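Local coordinates for Alr4995 protein (PDB 6LRF) that acts as a bifunctional arginine dihydrolase and ornithine cyclodeaminase, converting arginine to ornithine and ornithine on to proline, at residues Q42-I47 and C264-V269; R194-R199 and E203-I208; H638-G643 and V662-D667. All coordinates share one frame; numbering follows the deposited sequence.

Interactions 1 and 2 share the N-terminal part related to dimethylarginine dimethylhydrolase, which belongs to the GME family and probably carries the arginine dihydrolase activity. Interaction 1 joins segments far apart in sequence, 42-47 and 264-269, and interaction 2 is nested within the loop it closes. Their centres are 27 Å apart and their nearest atoms about 14 Å, so neither touches the other. Interaction 3 lies in the C-terminal Rossmann-fold region, 63 Å from interaction 1 between centres and 43 Å from interaction 2. Interactions 1 and 3 fall on opposite sides of the chain's centre. The structure is unliganded, so none of the three is placed against a bound substrate.

Interaction 1: residues Q42-I47 and C264-V269; sequences QGLYQI and CLTLRV
L44 reaches from helix 34-49 to the backbone-proximal part of L265, its CD2 lying 3.9 Å from L265 CB. The fold here is probably the alpha/beta propeller of the GME family, and the contact packs helix 34-49 on the residues that lead into 267-268, an edge strand antiparallel to 6-9 in a small mixed sheet. The same L44 methyl, CD2, is also 3.9 Å from L265 CD1, so it meets both ends of that side chain, and the two leucines approach at a slant. T266 adds its methyl, with CG2 4.3 Å from L44 CD2. All three residues are buried, and the contact is apolar: no hydrogen bond crosses it.

The torsions explain the reach. CG of L44 is anti to the backbone N (chi1 177°), and chi2 of 56° then carries CD2 to the far end of an extended chain. This spans a CA-CA distance of 8.8 Å between L44 and L265. On a part of the helix that does not meet 264-269, Q46 NE2 donates to Q42 OE1, the donor nearly in line with the C=O (177°). Outward from the first shell, M9 of strand 6-9 and I228 of strand 226-229 also touch L44, while F68 packs on L265 and F7 on T266. Backbone bonds between L267 and L8 tie the segment to strand 6-9, and the T266 hydroxyl, OG1, is hydrogen-bonded to K263 O.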
ATOM      1  N   GLN B  42     -56.246 -14.474  -5.069  1.00 49.28           N
ATOM      2  CA  GLN B  42     -57.325 -15.179  -5.757  1.00 45.91           C
ATOM      3  C   GLN B  42     -56.793 -15.915  -6.979  1.00 44.19           C
ATOM      4  O   GLN B  42     -57.201 -17.037  -7.260  1.00 47.17           O
ATOM      5  CB  GLN B  42     -58.442 -14.206  -6.160  1.00 47.32           C
ATOM      6  CG  GLN B  42     -59.301 -13.742  -4.992  1.00 47.50           C
ATOM      7  CD  GLN B  42     -60.247 -14.824  -4.494  1.00 47.60           C
ATOM      8  OE1 GLN B  42     -60.609 -15.741  -5.238  1.00 48.89           O
ATOM      9  NE2 GLN B  42     -60.658 -14.718  -3.229  1.00 43.40           N
ATOM     10  N   GLY B  43     -55.868 -15.286  -7.691  1.00 42.50           N
ATOM     11  CA  GLY B  43     -55.254 -15.923  -8.842  1.00 49.93           C
ATOM     12  C   GLY B  43     -54.603 -17.248  -8.487  1.00 45.81           C
ATOM     13  O   GLY B  43     -54.796 -18.254  -9.178  1.00 47.43           O
ATOM     14  N   LEU B  44     -53.831 -17.244  -7.401  1.00 48.82           N
ATOM     15  CA  LEU B  44     -53.204 -18.466  -6.884  1.00 47.26           C
ATOM     16  C   LEU B  44     -54.260 -19.480  -6.444  1.00 44.85           C
ATOM     17  O   LEU B  44     -54.241 -20.657  -6.842  1.00 44.93           O
ATOM     18  CB  LEU B  44     -52.280 -18.129  -5.711  1.00 42.63           C
ATOM     19  CG  LEU B  44     -51.630 -19.329  -5.032  1.00 40.64           C
ATOM     20  CD1 LEU B  44     -50.853 -20.149  -6.054  1.00 36.66           C
ATOM     21  CD2 LEU B  44     -50.727 -18.847  -3.909  1.00 40.71           C
ATOM     22  N   TYR B  45     -55.169 -18.992  -5.610  1.00 43.54           N
ATOM     23  CA  TYR B  45     -56.295 -19.759  -5.119  1.00 45.11           C
ATOM     24  C   TYR B  45     -57.049 -20.439  -6.261  1.00 46.88           C
ATOM     25  O   TYR B  45     -57.263 -21.658  -6.241  1.00 47.54           O
ATOM     26  CB  TYR B  45     -57.214 -18.833  -4.326  1.00 42.78           C
ATOM     27  CG  TYR B  45     -58.413 -19.510  -3.719  1.00 51.92           C
ATOM     28  CD1 TYR B  45     -58.267 -20.627  -2.907  1.00 46.63           C
ATOM     29  CD2 TYR B  45     -59.694 -19.022  -3.944  1.00 50.06           C
ATOM     30  CE1 TYR B  45     -59.364 -21.243  -2.344  1.00 46.62           C
ATOM     31  CE2 TYR B  45     -60.796 -19.633  -3.387  1.00 48.79           C
ATOM     32  CZ  TYR B  45     -60.630 -20.742  -2.588  1.00 49.16           C
ATOM     33  OH  TYR B  45     -61.734 -21.350  -2.030  1.00 46.22           O
ATOM     34  N   GLN B  46     -57.421 -19.654  -7.268  1.00 49.43           N
ATOM     35  CA  GLN B  46     -58.182 -20.175  -8.403  1.00 51.64           C
ATOM     36  C   GLN B  46     -57.400 -21.245  -9.170  1.00 52.10           C
ATOM     37  O   GLN B  46     -57.947 -22.303  -9.490  1.00 50.71           O
ATOM     38  CB  GLN B  46     -58.590 -19.041  -9.360  1.00 52.73           C
ATOM     39  CG  GLN B  46     -59.585 -18.017  -8.793  1.00 54.03           C
ATOM     40  CD  GLN B  46     -60.897 -18.632  -8.337  1.00 61.99           C
ATOM     41  OE1 GLN B  46     -61.386 -19.598  -8.930  1.00 67.68           O
ATOM     42  NE2 GLN B  46     -61.491 -18.053  -7.291  1.00 59.83           N
ATOM     43  N   ILE B  47     -56.125 -20.970  -9.455  1.00 49.12           N
ATOM     44  CA  ILE B  47     -55.282 -21.920 -10.180  1.00 50.16           C
ATOM     45  C   ILE B  47     -55.136 -23.232  -9.415  1.00 52.12           C
ATOM     46  O   ILE B  47     -55.271 -24.322  -9.988  1.00 53.70           O
ATOM     47  CB  ILE B  47     -53.880 -21.355 -10.453  1.00 49.41           C
ATOM     48  CG1 ILE B  47     -53.951 -20.188 -11.438  1.00 53.84           C
ATOM     49  CG2 ILE B  47     -52.986 -22.434 -11.021  1.00 48.94           C
ATOM     50  CD1 ILE B  47     -52.644 -19.427 -11.576  1.00 48.38           C
ATOM     51  N   CYS B 264     -45.168 -20.172   0.127  1.00 27.80           N
ATOM     52  CA  CYS B 264     -45.393 -19.630   1.470  1.00 24.10           C
ATOM     53  C   CYS B 264     -46.873 -19.510   1.788  1.00 29.36           C
ATOM     54  O   CYS B 264     -47.277 -19.622   2.943  1.00 26.05           O
ATOM     55  CB  CYS B 264     -44.740 -18.250   1.627  1.00 31.83           C
ATOM     56  SG  CYS B 264     -42.958 -18.275   1.927  1.00 40.45           S
ATOM     57  N   LEU B 265     -47.672 -19.271   0.748  1.00 31.19           N
ATOM     58  CA  LEU B 265     -49.104 -19.033   0.897  1.00 33.50           C
ATOM     59  C   LEU B 265     -49.919 -20.333   1.002  1.00 33.31           C
ATOM     60  O   LEU B 265     -51.137 -20.293   1.183  1.00 33.64           O
ATOM     61  CB  LEU B 265     -49.601 -18.185  -0.283  1.00 31.87           C
ATOM     62  CG  LEU B 265     -49.162 -16.715  -0.215  1.00 31.76           C
ATOM     63  CD1 LEU B 265     -49.445 -15.981  -1.531  1.00 34.22           C
ATOM     64  CD2 LEU B 265     -49.829 -16.016   0.964  1.00 28.67           C
ATOM     65  N   THR B 266     -49.230 -21.472   0.907  1.00 29.57           N
ATOM     66  CA  THR B 266     -49.862 -22.789   0.880  1.00 30.00           C
ATOM     67  C   THR B 266     -49.214 -23.759   1.871  1.00 30.60           C
ATOM     68  O   THR B 266     -48.028 -23.653   2.185  1.00 26.88           O
ATOM     69  CB  THR B 266     -49.784 -23.456  -0.532  1.00 27.89           C
ATOM     70  OG1 THR B 266     -48.434 -23.879  -0.799  1.00 36.99           O
ATOM     71  CG2 THR B 266     -50.258 -22.513  -1.637  1.00 31.78           C
ATOM     72  N   LEU B 267     -49.996 -24.724   2.338  1.00 30.16           N
ATOM     73  CA  LEU B 267     -49.463 -25.840   3.102  1.00 23.67           C
ATOM     74  C   LEU B 267     -50.114 -27.125   2.595  1.00 29.34           C
ATOM     75  O   LEU B 267     -51.341 -27.251   2.608  1.00 25.52           O
ATOM     76  CB  LEU B 267     -49.720 -25.638   4.592  1.00 22.57           C
ATOM     77  CG  LEU B 267     -49.283 -26.760   5.530  1.00 21.52           C
ATOM     78  CD1 LEU B 267     -47.775 -26.959   5.495  1.00 24.64           C
ATOM     79  CD2 LEU B 267     -49.751 -26.463   6.932  1.00 25.25           C
ATOM     80  N   ARG B 268     -49.308 -28.065   2.117  1.00 21.33           N
ATOM     81  CA  ARG B 268     -49.843 -29.354   1.696  1.00 28.09           C
ATOM     82  C   ARG B 268     -50.174 -30.207   2.923  1.00 29.25           C
ATOM     83  O   ARG B 268     -49.286 -30.565   3.696  1.00 27.02           O
ATOM     84  CB  ARG B 268     -48.851 -30.076   0.784  1.00 26.76           C
ATOM     85  CG  ARG B 268     -49.267 -31.487   0.403  1.00 28.09           C
ATOM     86  CD  ARG B 268     -48.600 -31.942  -0.890  1.00 31.16           C
ATOM     87  NE  ARG B 268     -48.934 -33.333  -1.206  1.00 35.48           N
ATOM     88  CZ  ARG B 268     -48.832 -33.864  -2.420  1.00 35.06           C
ATOM     89  NH1 ARG B 268     -48.412 -33.117  -3.431  1.00 35.50           N
ATOM     90  NH2 ARG B 268     -49.162 -35.133  -2.625  1.00 35.10           N
ATOM     91  N   VAL B 269     -51.451 -30.518   3.123  1.00 21.52           N
ATOM     92  CA  VAL B 269     -51.832 -31.234   4.336  1.00 24.65           C
ATOM     93  C   VAL B 269     -52.084 -32.726   4.046  1.00 30.20           C
ATOM     94  O   VAL B 269     -52.398 -33.506   4.953  1.00 30.61           O
ATOM     95  CB  VAL B 269     -53.062 -30.590   4.983  1.00 24.32           C
ATOM     96  CG1 VAL B 269     -52.671 -29.285   5.624  1.00 22.99           C
ATOM     97  CG2 VAL B 269     -54.155 -30.356   3.930  1.00 27.06           C
TER

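Interaction 2: residues R194-R199 and E203-I208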
ATOM      1  N   ARG B 194     -22.588 -29.801   0.179  1.00 27.54           N
ATOM      2  CA  ARG B 194     -22.007 -31.130   0.057  1.00 30.19           C
ATOM      3  C   ARG B 194     -23.112 -32.177   0.287  1.00 32.86           C
ATOM      4  O   ARG B 194     -23.210 -33.162  -0.451  1.00 30.83           O
ATOM      5  CB  ARG B 194     -20.856 -31.305   1.060  1.00 30.41           C
ATOM      6  CG  ARG B 194     -19.519 -31.788   0.489  1.00 38.34           C
ATOM      7  CD  ARG B 194     -18.421 -31.842   1.594  1.00 31.36           C
ATOM      8  NE  ARG B 194     -18.143 -30.506   2.117  1.00 37.43           N
ATOM      9  CZ  ARG B 194     -17.842 -30.228   3.388  1.00 43.66           C
ATOM     10  NH1 ARG B 194     -17.781 -31.203   4.289  1.00 37.51           N
ATOM     11  NH2 ARG B 194     -17.612 -28.965   3.765  1.00 39.35           N
ATOM     12  N   LEU B 195     -23.960 -31.951   1.298  1.00 30.45           N
ATOM     13  CA  LEU B 195     -25.001 -32.924   1.648  1.00 28.28           C
ATOM     14  C   LEU B 195     -26.013 -33.079   0.524  1.00 24.63           C
ATOM     15  O   LEU B 195     -26.428 -34.193   0.207  1.00 29.91           O
ATOM     16  CB  LEU B 195     -25.721 -32.520   2.933  1.00 26.40           C
ATOM     17  CG  LEU B 195     -26.854 -33.443   3.425  1.00 28.57           C
ATOM     18  CD1 LEU B 195     -26.369 -34.887   3.631  1.00 25.30           C
ATOM     19  CD2 LEU B 195     -27.447 -32.889   4.722  1.00 25.09           C
ATOM     20  N   ILE B 196     -26.413 -31.952  -0.061  1.00 27.07           N
ATOM     21  CA  ILE B 196     -27.365 -31.929  -1.163  1.00 29.28           C
ATOM     22  C   ILE B 196     -26.823 -32.718  -2.342  1.00 32.48           C
ATOM     23  O   ILE B 196     -27.538 -33.488  -3.006  1.00 29.83           O
ATOM     24  CB  ILE B 196     -27.663 -30.483  -1.608  1.00 30.56           C
ATOM     25  CG1 ILE B 196     -28.473 -29.754  -0.530  1.00 27.78           C
ATOM     26  CG2 ILE B 196     -28.403 -30.470  -2.922  1.00 29.81           C
ATOM     27  CD1 ILE B 196     -28.633 -28.263  -0.786  1.00 25.05           C
ATOM     28  N   GLU B 197     -25.533 -32.534  -2.588  1.00 33.28           N
ATOM     29  CA  GLU B 197     -24.915 -33.139  -3.752  1.00 38.31           C
ATOM     30  C   GLU B 197     -24.708 -34.644  -3.535  1.00 35.68           C
ATOM     31  O   GLU B 197     -24.715 -35.402  -4.499  1.00 41.25           O
ATOM     32  CB  GLU B 197     -23.611 -32.398  -4.095  1.00 34.62           C
ATOM     33  CG  GLU B 197     -23.876 -30.997  -4.690  1.00 30.93           C
ATOM     34  CD  GLU B 197     -22.695 -30.030  -4.563  1.00 39.56           C
ATOM     35  OE1 GLU B 197     -21.577 -30.482  -4.258  1.00 47.59           O
ATOM     36  OE2 GLU B 197     -22.874 -28.808  -4.768  1.00 38.80           O
HETATM   37  N   MSE B 198     -24.589 -35.092  -2.284  1.00 32.24           N
HETATM   38  CA  MSE B 198     -24.524 -36.539  -2.012  1.00 32.22           C
HETATM   39  C   MSE B 198     -25.890 -37.239  -2.124  1.00 34.39           C
HETATM   40  O   MSE B 198     -25.961 -38.424  -2.453  1.00 34.11           O
HETATM   41  CB  MSE B 198     -23.937 -36.812  -0.626  1.00 25.95           C
HETATM   42  CG  MSE B 198     -22.417 -36.698  -0.555  1.00 43.98           C
HETATM   43 SE   MSE B 198     -21.711 -37.107   1.225  0.47 58.99          SE
HETATM   44  CE  MSE B 198     -22.555 -35.685   2.243  1.00 32.88           C
ATOM     45  N   ARG B 199     -26.972 -36.513  -1.857  1.00 32.53           N
ATOM     46  CA  ARG B 199     -28.304 -37.123  -1.788  1.00 30.80           C
ATOM     47  C   ARG B 199     -29.087 -36.979  -3.093  1.00 36.67           C
ATOM     48  O   ARG B 199     -30.038 -37.724  -3.352  1.00 31.92           O
ATOM     49  CB  ARG B 199     -29.104 -36.501  -0.645  1.00 25.23           C
ATOM     50  CG  ARG B 199     -28.537 -36.799   0.734  1.00 29.77           C
ATOM     51  CD  ARG B 199     -28.910 -38.187   1.152  1.00 28.37           C
ATOM     52  NE  ARG B 199     -28.473 -38.511   2.505  1.00 33.63           N
ATOM     53  CZ  ARG B 199     -29.205 -39.221   3.356  1.00 35.98           C
ATOM     54  NH1 ARG B 199     -30.412 -39.653   2.989  1.00 29.21           N
ATOM     55  NH2 ARG B 199     -28.744 -39.491   4.569  1.00 38.17           N
ATOM     56  N   GLU B 203     -28.204 -34.805 -12.504  1.00 44.64           N
ATOM     57  CA  GLU B 203     -29.237 -34.642 -13.533  1.00 51.35           C
ATOM     58  C   GLU B 203     -30.580 -34.245 -12.923  1.00 48.28           C
ATOM     59  O   GLU B 203     -31.423 -33.651 -13.605  1.00 52.78           O
ATOM     60  CB  GLU B 203     -29.421 -35.926 -14.355  1.00 52.14           C
ATOM     61  CG  GLU B 203     -28.212 -36.846 -14.393  1.00 57.86           C
ATOM     62  CD  GLU B 203     -28.134 -37.757 -13.175  1.00 55.93           C
ATOM     63  OE1 GLU B 203     -27.056 -37.791 -12.539  1.00 48.54           O
ATOM     64  OE2 GLU B 203     -29.148 -38.431 -12.860  1.00 53.21           O
ATOM     65  N   LYS B 204     -30.780 -34.593 -11.650  1.00 46.71           N
ATOM     66  CA  LYS B 204     -32.011 -34.251 -10.926  1.00 44.59           C
ATOM     67  C   LYS B 204     -31.898 -32.903 -10.196  1.00 44.20           C
ATOM     68  O   LYS B 204     -32.890 -32.380  -9.678  1.00 42.35           O
ATOM     69  CB  LYS B 204     -32.368 -35.354  -9.926  1.00 44.33           C
ATOM     70  CG  LYS B 204     -32.598 -36.726 -10.547  1.00 44.55           C
ATOM     71  CD  LYS B 204     -33.894 -36.771 -11.311  1.00 42.82           C
ATOM     72  CE  LYS B 204     -34.346 -38.205 -11.509  1.00 41.44           C
ATOM     73  NZ  LYS B 204     -35.565 -38.277 -12.368  1.00 47.47           N
ATOM     74  N   ARG B 205     -30.691 -32.341 -10.159  1.00 41.30           N
ATOM     75  CA  ARG B 205     -30.486 -31.022  -9.571  1.00 37.61           C
ATOM     76  C   ARG B 205     -30.743 -29.904 -10.575  1.00 38.93           C
ATOM     77  O   ARG B 205     -30.160 -29.874 -11.657  1.00 40.36           O
ATOM     78  CB  ARG B 205     -29.066 -30.891  -9.008  1.00 40.65           C
ATOM     79  CG  ARG B 205     -28.693 -31.989  -8.026  1.00 41.63           C
ATOM     80  CD  ARG B 205     -27.624 -31.553  -7.032  1.00 42.06           C
ATOM     81  NE  ARG B 205     -26.324 -31.256  -7.642  1.00 42.80           N
ATOM     82  CZ  ARG B 205     -25.330 -32.134  -7.768  1.00 43.88           C
ATOM     83  NH1 ARG B 205     -25.476 -33.384  -7.350  1.00 43.75           N
ATOM     84  NH2 ARG B 205     -24.182 -31.764  -8.321  1.00 43.94           N
ATOM     85  N   ILE B 206     -31.620 -28.982 -10.204  1.00 36.51           N
ATOM     86  CA  ILE B 206     -31.870 -27.791 -10.991  1.00 35.92           C
ATOM     87  C   ILE B 206     -31.433 -26.573 -10.194  1.00 35.25           C
ATOM     88  O   ILE B 206     -32.248 -25.935  -9.521  1.00 34.21           O
ATOM     89  CB  ILE B 206     -33.357 -27.658 -11.376  1.00 38.32           C
ATOM     90  CG1 ILE B 206     -33.874 -28.983 -11.947  1.00 40.25           C
ATOM     91  CG2 ILE B 206     -33.562 -26.482 -12.337  1.00 39.92           C
ATOM     92  CD1 ILE B 206     -35.376 -29.013 -12.197  1.00 43.89           C
ATOM     93  N   ALA B 207     -30.138 -26.268 -10.249  1.00 37.12           N
ATOM     94  CA  ALA B 207     -29.610 -25.101  -9.550  1.00 40.56           C
ATOM     95  C   ALA B 207     -29.975 -23.841 -10.319  1.00 38.23           C
ATOM     96  O   ALA B 207     -29.816 -23.789 -11.533  1.00 46.73           O
ATOM     97  CB  ALA B 207     -28.106 -25.211  -9.370  1.00 40.06           C
ATOM     98  N   ILE B 208     -30.478 -22.830  -9.620  1.00 40.98           N
ATOM     99  CA  ILE B 208     -30.988 -21.639 -10.297  1.00 44.11           C
ATOM    100  C   ILE B 208     -30.132 -20.406 -10.065  1.00 40.15           C
ATOM    101  O   ILE B 208     -29.414 -20.312  -9.072  1.00 37.90           O
ATOM    102  CB  ILE B 208     -32.429 -21.307  -9.861  1.00 42.05           C
ATOM    103  CG1 ILE B 208     -32.461 -20.915  -8.380  1.00 43.18           C
ATOM    104  CG2 ILE B 208     -33.342 -22.481 -10.139  1.00 41.51           C
ATOM    105  CD1 ILE B 208     -33.733 -20.223  -7.962  1.00 38.81           C
TER
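R205 NH1 donates a hydrogen bond to the backbone O of V200, just beyond the end of helix 190-199, and passes 3.6 Å from E197 O without bonding to it. The flat guanidinium is laid against the aliphatic part of E197: CG of E197 stands over the centre of one face, 3.6 Å from R205 CZ. E197 CB is 3.9 Å from R205 NH1. With an alanine in place of R205, V200 O would probably lose the NH1 donor and E197 CG the flat group that lies against it.

The two side chains cross at about a right angle, and the carboxylate and guanidinium planes differ by 34°. With E197 OE2 4.8 Å from R205 NH2, the opposite charges may attract but make no salt bridge. Helix 190-199 and strand 205-207 belong to a beta-alpha-beta unit begun by strand 181-183, and the R205 side chain reaches back from the strand across the connection to the helix. Its chain bends at chi3 (-65°), which turns the guanidinium onto the flank of the helix's last turn, at E197. Further back along the arginine, R205 CD is 4.3 Å from CG2 of I196, a buried residue that also packs on L181 and Y183. Y183 touches the arginine from strand 181-183.

Interaction 3: residues H638-G643 and V662-D667; sequences HSIGVG and VTKLSD
L665 overlaps S639 with both of its methyls: CD1 is 3.6 Å from S639 CB, and CD2 sits 3.3 Å from S639 O. The setting is the Rossmann-fold region, where helices 637-645 and 659-665 each follow a strand of the parallel sheet, 629-633 and 651-656. L665 also touches M632 and C654 of those strands. Its CG stands beside the backbone N (chi1 -66°), which turns the methyls toward S639.

The backbones come close, with I640 CA and L665 CA 6.8 Å apart. L665 CD2 is 3.9 Å from I640 CA as well, resting on the helix backbone. A CB modelled on G643 would stand only 3.2 Å from L665 CD2; the glycine gives the methyl room. The carbonyl under that methyl is already used within its own helix, as S639 O accepts from G643 N at 2.8 Å, while S639 OG bonds to S635 OG. K664 crosses I640 at about a right angle, its NZ 4.0 Å from I640 CG2, and R601 of the second subunit packs on I640. Just past helix 659-665, S666 OG donates to V662 O at 2.8 Å, from above the carbonyl plane by 37°.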
ATOM      1  N   HIS B 638       7.411 -18.020  -8.397  1.00 30.32           N
ATOM      2  CA  HIS B 638       7.411 -18.846  -9.591  1.00 28.97           C
ATOM      3  C   HIS B 638       7.478 -17.976 -10.829  1.00 29.37           C
ATOM      4  O   HIS B 638       8.097 -18.353 -11.823  1.00 29.18           O
ATOM      5  CB  HIS B 638       6.183 -19.752  -9.615  1.00 25.35           C
ATOM      6  CG  HIS B 638       6.116 -20.662  -8.435  1.00 30.24           C
ATOM      7  ND1 HIS B 638       6.678 -21.920  -8.436  1.00 29.30           N
ATOM      8  CD2 HIS B 638       5.616 -20.473  -7.192  1.00 29.09           C
ATOM      9  CE1 HIS B 638       6.505 -22.478  -7.250  1.00 28.56           C
ATOM     10  NE2 HIS B 638       5.862 -21.619  -6.477  1.00 33.69           N
ATOM     11  N   SER B 639       6.866 -16.802 -10.760  1.00 27.58           N
ATOM     12  CA  SER B 639       6.868 -15.894 -11.893  1.00 29.14           C
ATOM     13  C   SER B 639       8.281 -15.353 -12.161  1.00 31.21           C
ATOM     14  O   SER B 639       8.679 -15.179 -13.322  1.00 25.24           O
ATOM     15  CB  SER B 639       5.883 -14.748 -11.657  1.00 31.61           C
ATOM     16  OG  SER B 639       4.556 -15.241 -11.653  1.00 32.98           O
ATOM     17  N   ILE B 640       9.036 -15.100 -11.094  1.00 25.94           N
ATOM     18  CA  ILE B 640      10.398 -14.582 -11.241  1.00 29.73           C
ATOM     19  C   ILE B 640      11.290 -15.655 -11.829  1.00 26.05           C
ATOM     20  O   ILE B 640      12.084 -15.389 -12.734  1.00 26.75           O
ATOM     21  CB  ILE B 640      10.989 -14.095  -9.899  1.00 31.52           C
ATOM     22  CG1 ILE B 640      10.224 -12.870  -9.401  1.00 33.27           C
ATOM     23  CG2 ILE B 640      12.475 -13.742 -10.050  1.00 30.54           C
ATOM     24  CD1 ILE B 640      10.646 -12.417  -7.995  1.00 40.86           C
ATOM     25  N   GLY B 641      11.138 -16.874 -11.320  1.00 26.85           N
ATOM     26  CA  GLY B 641      11.904 -18.013 -11.807  1.00 29.30           C
ATOM     27  C   GLY B 641      11.644 -18.284 -13.279  1.00 28.43           C
ATOM     28  O   GLY B 641      12.576 -18.469 -14.071  1.00 27.59           O
ATOM     29  N   VAL B 642      10.369 -18.306 -13.642  1.00 26.58           N
ATOM     30  CA  VAL B 642       9.969 -18.387 -15.035  1.00 22.41           C
ATOM     31  C   VAL B 642      10.554 -17.221 -15.844  1.00 20.90           C
ATOM     32  O   VAL B 642      11.056 -17.409 -16.946  1.00 24.75           O
ATOM     33  CB  VAL B 642       8.440 -18.392 -15.159  1.00 24.40           C
ATOM     34  CG1 VAL B 642       8.018 -18.103 -16.573  1.00 29.76           C
ATOM     35  CG2 VAL B 642       7.881 -19.732 -14.698  1.00 25.96           C
ATOM     36  N   GLY B 643      10.478 -16.018 -15.303  1.00 24.01           N
ATOM     37  CA  GLY B 643      11.022 -14.862 -15.986  1.00 24.81           C
ATOM     38  C   GLY B 643      12.497 -15.032 -16.300  1.00 28.44           C
ATOM     39  O   GLY B 643      12.913 -14.807 -17.446  1.00 23.85           O
ATOM     40  N   VAL B 662       4.858  -7.047  -9.888  1.00 53.28           N
ATOM     41  CA  VAL B 662       4.449  -6.606 -11.217  1.00 50.34           C
ATOM     42  C   VAL B 662       5.516  -5.698 -11.799  1.00 52.97           C
ATOM     43  O   VAL B 662       5.933  -5.882 -12.943  1.00 55.00           O
ATOM     44  CB  VAL B 662       3.088  -5.871 -11.195  1.00 44.87           C
ATOM     45  CG1 VAL B 662       2.812  -5.207 -12.535  1.00 44.12           C
ATOM     46  CG2 VAL B 662       1.967  -6.839 -10.852  1.00 46.96           C
ATOM     47  N   THR B 663       5.989  -4.745 -11.000  1.00 54.45           N
ATOM     48  CA  THR B 663       7.006  -3.807 -11.478  1.00 60.98           C
ATOM     49  C   THR B 663       8.332  -4.512 -11.794  1.00 57.74           C
ATOM     50  O   THR B 663       9.034  -4.112 -12.715  1.00 61.79           O
ATOM     51  CB  THR B 663       7.249  -2.648 -10.473  1.00 58.77           C
ATOM     52  OG1 THR B 663       7.913  -1.576 -11.147  1.00 63.57           O
ATOM     53  CG2 THR B 663       8.101  -3.088  -9.285  1.00 59.24           C
ATOM     54  N   LYS B 664       8.662  -5.569 -11.053  1.00 58.55           N
ATOM     55  CA  LYS B 664       9.852  -6.354 -11.356  1.00 58.76           C
ATOM     56  C   LYS B 664       9.682  -6.997 -12.726  1.00 62.52           C
ATOM     57  O   LYS B 664      10.417  -6.669 -13.661  1.00 70.40           O
ATOM     58  CB  LYS B 664      10.106  -7.428 -10.288  1.00 55.97           C
ATOM     59  CG  LYS B 664      11.231  -8.448 -10.599  1.00 64.69           C
ATOM     60  CD  LYS B 664      12.400  -7.912 -11.445  1.00 71.57           C
ATOM     61  CE  LYS B 664      13.726  -8.612 -11.155  1.00 69.19           C
ATOM     62  NZ  LYS B 664      13.677 -10.113 -11.234  1.00 63.47           N
ATOM     63  N   LEU B 665       8.722  -7.910 -12.845  1.00 57.39           N
ATOM     64  CA  LEU B 665       8.561  -8.697 -14.064  1.00 56.01           C
ATOM     65  C   LEU B 665       8.278  -7.878 -15.332  1.00 58.82           C
ATOM     66  O   LEU B 665       8.417  -8.391 -16.445  1.00 60.35           O
ATOM     67  CB  LEU B 665       7.459  -9.728 -13.844  1.00 51.25           C
ATOM     68  CG  LEU B 665       7.920 -10.733 -12.777  1.00 52.24           C
ATOM     69  CD1 LEU B 665       6.787 -11.261 -11.915  1.00 48.87           C
ATOM     70  CD2 LEU B 665       8.696 -11.881 -13.417  1.00 47.67           C
ATOM     71  N   SER B 666       7.919  -6.606 -15.176  1.00 59.69           N
ATOM     72  CA  SER B 666       7.576  -5.782 -16.335  1.00 60.27           C
ATOM     73  C   SER B 666       8.770  -5.046 -16.944  1.00 61.28           C
ATOM     74  O   SER B 666       8.584  -4.125 -17.738  1.00 62.52           O
ATOM     75  CB  SER B 666       6.491  -4.771 -15.962  1.00 58.20           C
ATOM     76  OG  SER B 666       5.285  -5.431 -15.618  1.00 56.35           O
ATOM     77  N   ASP B 667       9.989  -5.454 -16.595  1.00 62.56           N
ATOM     78  CA  ASP B 667      11.179  -4.825 -17.173  1.00 62.85           C
ATOM     79  C   ASP B 667      11.644  -5.512 -18.470  1.00 59.95           C
ATOM     80  O   ASP B 667      12.716  -6.114 -18.531  1.00 63.20           O
ATOM     81  CB  ASP B 667      12.319  -4.782 -16.140  1.00 65.44           C
ATOM     82  CG  ASP B 667      12.739  -6.162 -15.650  1.00 70.85           C
ATOM     83  OD1 ASP B 667      12.085  -7.167 -16.018  1.00 72.11           O
ATOM     84  OD2 ASP B 667      13.726  -6.233 -14.883  1.00 66.75           O
TER